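Local coordinates for protein tungsten formylmethanofuran dehydrogenase subunit E (Syntrophus aciditrophicus, PDB 3D00) that binds zinc through a treble-clef finger and, resembling formylmethanofuran dehydrogenase subunit E, is possibly linked to methanogenesis-related metabolism, its exact role being unsettled, at residues A[39-44]-A[48-53]; A[88-93]-A[153-158]. All coordinates share one frame; numbering follows the deposited sequence.

Contact 1: residues A[39-44]-A[48-53]; sequences LAVKNL and ILYDAI
With chi1 at 62°, Tyr-50 sets its ring between its own backbone N and carbonyl carbon and swings it off the strand toward Leu-44 and Val-41; Leu-44 answers with CG anti to its carbonyl carbon (chi1 -68°) and an extended end that carries CD1 to the ring. This is helix-to-strand packing in the alpha+beta core of the FmdE domain, where helix 28-42 ends and a short loop leads into strand 50-54. Leu-44 CD1 lies 3.6 Å from Tyr-50 CD2 and 3.7 Å from Tyr-50 CG, meeting the ring obliquely at its root, while three residues earlier, on the last turn of the helix, Val-41 CG2 comes to the phenol end. Both side chains cross the tyrosine at about a right angle, and Thr-68 and Pro-69 touch it too. Without the ring, as with an alanine here, Val-41 CG2 and Leu-44 CD1 would probably lose their apolar partner and a gap would open between helix end and strand. At the helix end, Asn-43 ND2 donates a nearly straight hydrogen bond (177°) to Leu-39 O at 2.7 Å. In the loop itself, Leu-44 CB and Ile-48 CG1 meet more loosely, 4.4 Å apart.

Contact 2: residues A[88-93]-A[153-158]; sequences SLYDKF and GFLEKK
Leu-155 and Tyr-90 carry most of this contact, with Phe-154 adding a smaller share. Strand 86-91, an inner strand of the mixed sheet in the FmdE core, here meets the loop that runs from strand 143-149 toward the zinc finger. Leu-155 holds CG beside its backbone N (chi1 -52°), which points the branch at the strand, and chi2 of 167° then places CD2 at the ring, 3.8 Å from Tyr-90 CE2. The methyl approaches the ring obliquely, and the two side chains run antiparallel, side by side. Leu-155 CD2 also lies 4.0 Å from Lys-92 O, touching both the strand residue Tyr-90 and the turn residue Lys-92. That turn is an Asx turn, in which Asp-91 OD1 accepts from Phe-93 N at 2.9 Å through its anti lone pair. Phe-154 comes near mainly through its backbone, while its side chain packs on Leu-80 and on Pro-189 of the second subunit. Lys-92 pairs with Asp-51 and makes a cation-pi contact with Trp-76. With no hydrogen bond across it, and Tyr-90 OH a distant 4.2 Å from Phe-154 O, the contact is held by apolar touches of Leu-155 CD2, consistent with a loop laid against the sheet rather than paired with it.

Contact 1 is a surface contact and contact 2 a partly buried one, with only Tyr-90 buried among the touching residues. They meet in the same mixed sheet, since strands 50-54 and 86-91 are antiparallel neighbours in it. Contact 1 joins one of these strands to the end of a helix just before it in sequence; contact 2 ties the other to a loop some 60 residues later. Neither has a hydrogen bond across its segments. The polar links between the two are the salt bridge of Asp-51 OD1 with Lys-92 NZ, at 2.7 Å, and a probable hydrogen bond from Ile-53 N to Ser-88 O.

Contact 1: residues A[39-44]-A[48-53]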
ATOM      1  N   LEU A  39     -18.322  -8.347   2.202  1.00 36.54           N
ATOM      2  CA  LEU A  39     -19.104  -9.197   1.275  1.00 35.09           C
ATOM      3  C   LEU A  39     -18.180 -10.199   0.530  1.00 36.47           C
ATOM      4  O   LEU A  39     -18.528 -11.370   0.342  1.00 34.58           O
ATOM      5  CB  LEU A  39     -19.865  -8.308   0.280  1.00 35.66           C
ATOM      6  CG  LEU A  39     -20.728  -8.964  -0.819  1.00 35.40           C
ATOM      7  CD1 LEU A  39     -21.752  -9.803  -0.139  1.00 34.47           C
ATOM      8  CD2 LEU A  39     -21.399  -7.944  -1.790  1.00 34.82           C
ATOM      9  N   ALA A  40     -17.014  -9.709   0.103  1.00 35.51           N
ATOM     10  CA  ALA A  40     -16.018 -10.510  -0.609  1.00 36.16           C
ATOM     11  C   ALA A  40     -15.579 -11.697   0.274  1.00 36.84           C
ATOM     12  O   ALA A  40     -15.685 -12.856  -0.141  1.00 38.85           O
ATOM     13  CB  ALA A  40     -14.831  -9.642  -0.998  1.00 34.42           C
ATOM     14  N   VAL A  41     -15.149 -11.422   1.508  1.00 37.28           N
ATOM     15  CA  VAL A  41     -14.692 -12.492   2.432  1.00 37.37           C
ATOM     16  C   VAL A  41     -15.815 -13.492   2.687  1.00 38.38           C
ATOM     17  O   VAL A  41     -15.565 -14.678   2.715  1.00 39.38           O
ATOM     18  CB  VAL A  41     -14.159 -11.943   3.809  1.00 36.17           C
ATOM     19  CG1 VAL A  41     -14.048 -13.057   4.840  1.00 36.42           C
ATOM     20  CG2 VAL A  41     -12.863 -11.207   3.651  1.00 33.89           C
ATOM     21  N   LYS A  42     -17.044 -13.008   2.830  1.00 39.16           N
ATOM     22  CA  LYS A  42     -18.214 -13.863   3.068  1.00 40.59           C
ATOM     23  C   LYS A  42     -18.549 -14.784   1.907  1.00 38.81           C
ATOM     24  O   LYS A  42     -19.327 -15.677   2.087  1.00 37.88           O
ATOM     25  CB  LYS A  42     -19.457 -13.017   3.389  1.00 41.64           C
ATOM     26  CG  LYS A  42     -19.602 -12.599   4.875  1.00 43.99           C
ATOM     27  CD  LYS A  42     -21.043 -12.100   5.201  1.00 45.16           C
ATOM     28  CE  LYS A  42     -21.317 -10.663   4.679  1.00 46.73           C
ATOM     29  NZ  LYS A  42     -22.657 -10.510   3.995  1.00 47.06           N
ATOM     30  N   ASN A  43     -17.968 -14.542   0.735  1.00 38.68           N
ATOM     31  CA  ASN A  43     -18.196 -15.306  -0.495  1.00 37.77           C
ATOM     32  C   ASN A  43     -16.957 -16.089  -0.977  1.00 39.34           C
ATOM     33  O   ASN A  43     -16.879 -16.556  -2.116  1.00 40.63           O
ATOM     34  CB  ASN A  43     -18.691 -14.346  -1.586  1.00 36.57           C
ATOM     35  CG  ASN A  43     -20.167 -14.023  -1.436  1.00 36.10           C
ATOM     36  OD1 ASN A  43     -21.026 -14.785  -1.914  1.00 36.14           O
ATOM     37  ND2 ASN A  43     -20.479 -12.937  -0.744  1.00 35.12           N
ATOM     38  N   LEU A  44     -15.987 -16.260  -0.095  1.00 40.49           N
ATOM     39  CA  LEU A  44     -14.878 -17.159  -0.369  1.00 40.98           C
ATOM     40  C   LEU A  44     -15.160 -18.429   0.408  1.00 42.21           C
ATOM     41  O   LEU A  44     -15.829 -18.382   1.447  1.00 42.83           O
ATOM     42  CB  LEU A  44     -13.546 -16.546   0.063  1.00 39.88           C
ATOM     43  CG  LEU A  44     -13.013 -15.330  -0.701  1.00 38.68           C
ATOM     44  CD1 LEU A  44     -11.692 -14.937  -0.138  1.00 37.51           C
ATOM     45  CD2 LEU A  44     -12.896 -15.625  -2.171  1.00 38.60           C
ATOM     46  N   ILE A  48      -9.978 -20.387   3.727  1.00 51.99           N
ATOM     47  CA  ILE A  48      -8.923 -20.400   2.683  1.00 50.65           C
ATOM     48  C   ILE A  48      -8.003 -19.208   2.784  1.00 49.20           C
ATOM     49  O   ILE A  48      -8.376 -18.175   3.358  1.00 49.13           O
ATOM     50  CB  ILE A  48      -9.492 -20.514   1.222  1.00 50.62           C
ATOM     51  CG1 ILE A  48     -10.067 -19.184   0.718  1.00 49.96           C
ATOM     52  CG2 ILE A  48     -10.553 -21.632   1.155  1.00 51.10           C
ATOM     53  CD1 ILE A  48      -9.900 -18.985  -0.781  1.00 49.10           C
ATOM     54  N   LEU A  49      -6.827 -19.372   2.182  1.00 47.91           N
ATOM     55  CA  LEU A  49      -5.783 -18.332   2.091  1.00 47.00           C
ATOM     56  C   LEU A  49      -5.932 -17.556   0.783  1.00 45.50           C
ATOM     57  O   LEU A  49      -5.819 -18.117  -0.327  1.00 44.91           O
ATOM     58  CB  LEU A  49      -4.358 -18.941   2.171  1.00 47.24           C
ATOM     59  N   TYR A  50      -6.166 -16.254   0.917  1.00 42.68           N
ATOM     60  CA  TYR A  50      -6.523 -15.448  -0.222  1.00 39.48           C
ATOM     61  C   TYR A  50      -5.562 -14.283  -0.393  1.00 39.39           C
ATOM     62  O   TYR A  50      -5.048 -13.748   0.580  1.00 39.37           O
ATOM     63  CB  TYR A  50      -7.994 -14.991  -0.090  1.00 37.71           C
ATOM     64  CG  TYR A  50      -8.361 -14.113   1.112  1.00 36.41           C
ATOM     65  CD1 TYR A  50      -8.113 -12.766   1.093  1.00 37.14           C
ATOM     66  CD2 TYR A  50      -8.995 -14.635   2.233  1.00 35.95           C
ATOM     67  CE1 TYR A  50      -8.431 -11.959   2.144  1.00 36.38           C
ATOM     68  CE2 TYR A  50      -9.347 -13.825   3.295  1.00 35.93           C
ATOM     69  CZ  TYR A  50      -9.044 -12.478   3.234  1.00 36.60           C
ATOM     70  OH  TYR A  50      -9.365 -11.603   4.247  1.00 36.98           O
ATOM     71  N   ASP A  51      -5.318 -13.915  -1.643  1.00 39.03           N
ATOM     72  CA  ASP A  51      -4.716 -12.634  -1.959  1.00 38.61           C
ATOM     73  C   ASP A  51      -5.770 -11.588  -2.354  1.00 35.92           C
ATOM     74  O   ASP A  51      -6.917 -11.896  -2.558  1.00 34.56           O
ATOM     75  CB  ASP A  51      -3.633 -12.803  -3.051  1.00 40.03           C
ATOM     76  CG  ASP A  51      -2.274 -13.316  -2.488  1.00 41.80           C
ATOM     77  OD1 ASP A  51      -2.193 -13.699  -1.303  1.00 40.66           O
ATOM     78  OD2 ASP A  51      -1.280 -13.318  -3.254  1.00 43.83           O
ATOM     79  N   ALA A  52      -5.380 -10.332  -2.463  1.00 35.64           N
ATOM     80  CA  ALA A  52      -6.349  -9.275  -2.808  1.00 35.43           C
ATOM     81  C   ALA A  52      -5.858  -8.431  -3.985  1.00 35.46           C
ATOM     82  O   ALA A  52      -4.679  -8.286  -4.168  1.00 34.30           O
ATOM     83  CB  ALA A  52      -6.602  -8.418  -1.583  1.00 35.97           C
ATOM     84  N   ILE A  53      -6.775  -7.907  -4.784  1.00 37.94           N
ATOM     85  CA  ILE A  53      -6.476  -6.928  -5.832  1.00 39.72           C
ATOM     86  C   ILE A  53      -7.431  -5.759  -5.707  1.00 40.86           C
ATOM     87  O   ILE A  53      -8.648  -5.974  -5.650  1.00 40.07           O
ATOM     88  CB  ILE A  53      -6.660  -7.504  -7.269  1.00 41.91           C
ATOM     89  CG1 ILE A  53      -5.501  -8.385  -7.679  1.00 42.74           C
ATOM     90  CG2 ILE A  53      -6.725  -6.386  -8.315  1.00 43.04           C
ATOM     91  CD1 ILE A  53      -5.982  -9.541  -8.401  1.00 43.91           C
TER

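Contact 2: residues A[88-93]-A[153-158]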
ATOM      1  N   SER A  88     -11.030  -7.498  -5.656  1.00 35.20           N
ATOM      2  CA  SER A  88     -11.211  -8.931  -5.691  0.50 35.35           C
ATOM      3  C   SER A  88     -10.347  -9.569  -4.625  1.00 35.21           C
ATOM      4  O   SER A  88      -9.224  -9.088  -4.319  1.00 36.61           O
ATOM      5  CB  SER A  88     -10.880  -9.515  -7.060  0.50 35.32           C
ATOM      6  OG  SER A  88      -9.508  -9.416  -7.333  0.50 34.80           O
ATOM      7  N   LEU A  89     -10.895 -10.633  -4.038  1.00 34.81           N
ATOM      8  CA  LEU A  89     -10.179 -11.523  -3.136  1.00 33.72           C
ATOM      9  C   LEU A  89     -10.125 -12.870  -3.847  1.00 34.11           C
ATOM     10  O   LEU A  89     -11.129 -13.299  -4.397  1.00 33.84           O
ATOM     11  CB  LEU A  89     -10.898 -11.615  -1.787  1.00 32.04           C
ATOM     12  CG  LEU A  89     -11.024 -10.279  -1.026  1.00 32.65           C
ATOM     13  CD1 LEU A  89     -11.633 -10.542   0.295  1.00 30.06           C
ATOM     14  CD2 LEU A  89      -9.720  -9.532  -0.840  1.00 32.13           C
ATOM     15  N   TYR A  90      -8.965 -13.511  -3.918  1.00 33.75           N
ATOM     16  CA  TYR A  90      -8.868 -14.750  -4.655  1.00 35.91           C
ATOM     17  C   TYR A  90      -8.016 -15.805  -3.948  1.00 36.15           C
ATOM     18  O   TYR A  90      -7.132 -15.462  -3.175  1.00 35.15           O
ATOM     19  CB  TYR A  90      -8.387 -14.498  -6.073  1.00 37.62           C
ATOM     20  CG  TYR A  90      -7.026 -13.895  -6.169  1.00 38.81           C
ATOM     21  CD1 TYR A  90      -6.853 -12.511  -6.087  1.00 38.20           C
ATOM     22  CD2 TYR A  90      -5.895 -14.698  -6.340  1.00 39.31           C
ATOM     23  CE1 TYR A  90      -5.601 -11.938  -6.189  1.00 38.11           C
ATOM     24  CE2 TYR A  90      -4.598 -14.124  -6.412  1.00 39.12           C
ATOM     25  CZ  TYR A  90      -4.469 -12.746  -6.347  1.00 39.20           C
ATOM     26  OH  TYR A  90      -3.220 -12.162  -6.413  1.00 39.48           O
ATOM     27  N   ASP A  91      -8.324 -17.083  -4.199  1.00 36.19           N
ATOM     28  CA  ASP A  91      -7.528 -18.213  -3.679  1.00 37.42           C
ATOM     29  C   ASP A  91      -6.118 -18.129  -4.281  1.00 39.10           C
ATOM     30  O   ASP A  91      -5.946 -18.143  -5.498  1.00 39.21           O
ATOM     31  CB  ASP A  91      -8.171 -19.558  -4.035  1.00 37.39           C
ATOM     32  CG  ASP A  91      -7.542 -20.757  -3.289  1.00 38.11           C
ATOM     33  OD1 ASP A  91      -6.300 -20.864  -3.231  1.00 37.38           O
ATOM     34  OD2 ASP A  91      -8.307 -21.619  -2.769  1.00 38.36           O
ATOM     35  N   LYS A  92      -5.125 -18.036  -3.405  1.00 40.48           N
ATOM     36  CA  LYS A  92      -3.727 -17.900  -3.806  1.00 43.31           C
ATOM     37  C   LYS A  92      -3.199 -19.074  -4.622  1.00 42.22           C
ATOM     38  O   LYS A  92      -2.280 -18.903  -5.415  1.00 42.54           O
ATOM     39  CB  LYS A  92      -2.881 -17.767  -2.553  1.00 45.27           C
ATOM     40  CG  LYS A  92      -1.598 -17.115  -2.807  1.00 48.13           C
ATOM     41  CD  LYS A  92      -0.887 -16.891  -1.511  1.00 49.37           C
ATOM     42  CE  LYS A  92       0.233 -15.901  -1.672  1.00 50.11           C
ATOM     43  NZ  LYS A  92       0.131 -14.874  -0.609  1.00 51.53           N
ATOM     44  N   PHE A  93      -3.778 -20.256  -4.424  1.00 40.72           N
ATOM     45  CA  PHE A  93      -3.334 -21.477  -5.090  1.00 40.81           C
ATOM     46  C   PHE A  93      -3.945 -21.633  -6.482  1.00 39.88           C
ATOM     47  O   PHE A  93      -3.289 -22.075  -7.417  1.00 39.54           O
ATOM     48  CB  PHE A  93      -3.667 -22.712  -4.207  1.00 42.29           C
ATOM     49  CG  PHE A  93      -2.894 -22.740  -2.886  1.00 42.65           C
ATOM     50  CD1 PHE A  93      -1.647 -23.311  -2.810  1.00 43.20           C
ATOM     51  CD2 PHE A  93      -3.407 -22.153  -1.747  1.00 43.07           C
ATOM     52  CE1 PHE A  93      -0.935 -23.308  -1.603  1.00 44.03           C
ATOM     53  CE2 PHE A  93      -2.714 -22.148  -0.555  1.00 42.61           C
ATOM     54  CZ  PHE A  93      -1.488 -22.719  -0.477  1.00 43.44           C
ATOM     55  N   GLY A 153      -0.491 -14.561 -15.343  1.00 49.77           N
ATOM     56  CA  GLY A 153       0.597 -13.681 -14.916  1.00 48.95           C
ATOM     57  C   GLY A 153       0.516 -13.211 -13.477  1.00 50.17           C
ATOM     58  O   GLY A 153       1.535 -12.812 -12.880  1.00 52.18           O
ATOM     59  N   PHE A 154      -0.680 -13.261 -12.897  1.00 48.89           N
ATOM     60  CA  PHE A 154      -0.865 -12.857 -11.511  1.00 49.04           C
ATOM     61  C   PHE A 154      -0.544 -13.938 -10.499  1.00 49.04           C
ATOM     62  O   PHE A 154      -0.629 -13.690  -9.299  1.00 50.83           O
ATOM     63  CB  PHE A 154      -2.293 -12.326 -11.298  1.00 49.08           C
ATOM     64  CG  PHE A 154      -2.451 -10.943 -11.804  1.00 49.09           C
ATOM     65  CD1 PHE A 154      -2.625 -10.711 -13.165  1.00 49.68           C
ATOM     66  CD2 PHE A 154      -2.298  -9.867 -10.961  1.00 49.10           C
ATOM     67  CE1 PHE A 154      -2.710  -9.406 -13.673  1.00 49.82           C
ATOM     68  CE2 PHE A 154      -2.379  -8.590 -11.464  1.00 49.92           C
ATOM     69  CZ  PHE A 154      -2.573  -8.363 -12.844  1.00 48.78           C
ATOM     70  N   LEU A 155      -0.211 -15.132 -10.977  1.00 47.30           N
ATOM     71  CA  LEU A 155       0.092 -16.267 -10.126  1.00 46.69           C
ATOM     72  C   LEU A 155       1.449 -16.827 -10.573  1.00 47.21           C
ATOM     73  O   LEU A 155       1.690 -18.037 -10.519  1.00 47.94           O
ATOM     74  CB  LEU A 155      -1.008 -17.327 -10.279  1.00 46.37           C
ATOM     75  CG  LEU A 155      -2.489 -16.949 -10.110  1.00 45.69           C
ATOM     76  CD1 LEU A 155      -3.368 -18.074 -10.631  1.00 44.75           C
ATOM     77  CD2 LEU A 155      -2.814 -16.655  -8.653  1.00 45.49           C
ATOM     78  N   GLU A 156       2.332 -15.959 -11.054  1.00 47.55           N
ATOM     79  CA  GLU A 156       3.642 -16.421 -11.554  1.00 48.15           C
ATOM     80  C   GLU A 156       4.559 -16.716 -10.353  1.00 47.59           C
ATOM     81  O   GLU A 156       4.404 -16.115  -9.276  1.00 45.58           O
ATOM     82  CB  GLU A 156       4.280 -15.370 -12.494  1.00 48.73           C
ATOM     83  CG  GLU A 156       4.299 -13.918 -11.940  1.00 48.73           C
ATOM     84  N   LYS A 157       5.479 -17.660 -10.523  1.00 47.44           N
ATOM     85  CA  LYS A 157       6.593 -17.798  -9.586  1.00 47.63           C
ATOM     86  C   LYS A 157       7.419 -16.495  -9.561  1.00 49.28           C
ATOM     87  O   LYS A 157       7.805 -15.995 -10.603  1.00 49.19           O
ATOM     88  CB  LYS A 157       7.457 -19.005  -9.959  1.00 46.04           C
ATOM     89  CG  LYS A 157       6.768 -20.317  -9.655  1.00 44.93           C
ATOM     90  CD  LYS A 157       7.631 -21.507  -9.949  1.00 44.12           C
ATOM     91  CE  LYS A 157       6.831 -22.803  -9.900  1.00 43.67           C
ATOM     92  N   LYS A 158       7.635 -15.929  -8.376  1.00 51.15           N
ATOM     93  CA  LYS A 158       8.444 -14.731  -8.219  1.00 53.53           C
ATOM     94  C   LYS A 158       9.928 -15.120  -8.337  1.00 55.58           C
ATOM     95  O   LYS A 158      10.342 -16.157  -7.809  1.00 55.41           O
ATOM     96  CB  LYS A 158       8.123 -14.024  -6.884  1.00 54.45           C
TER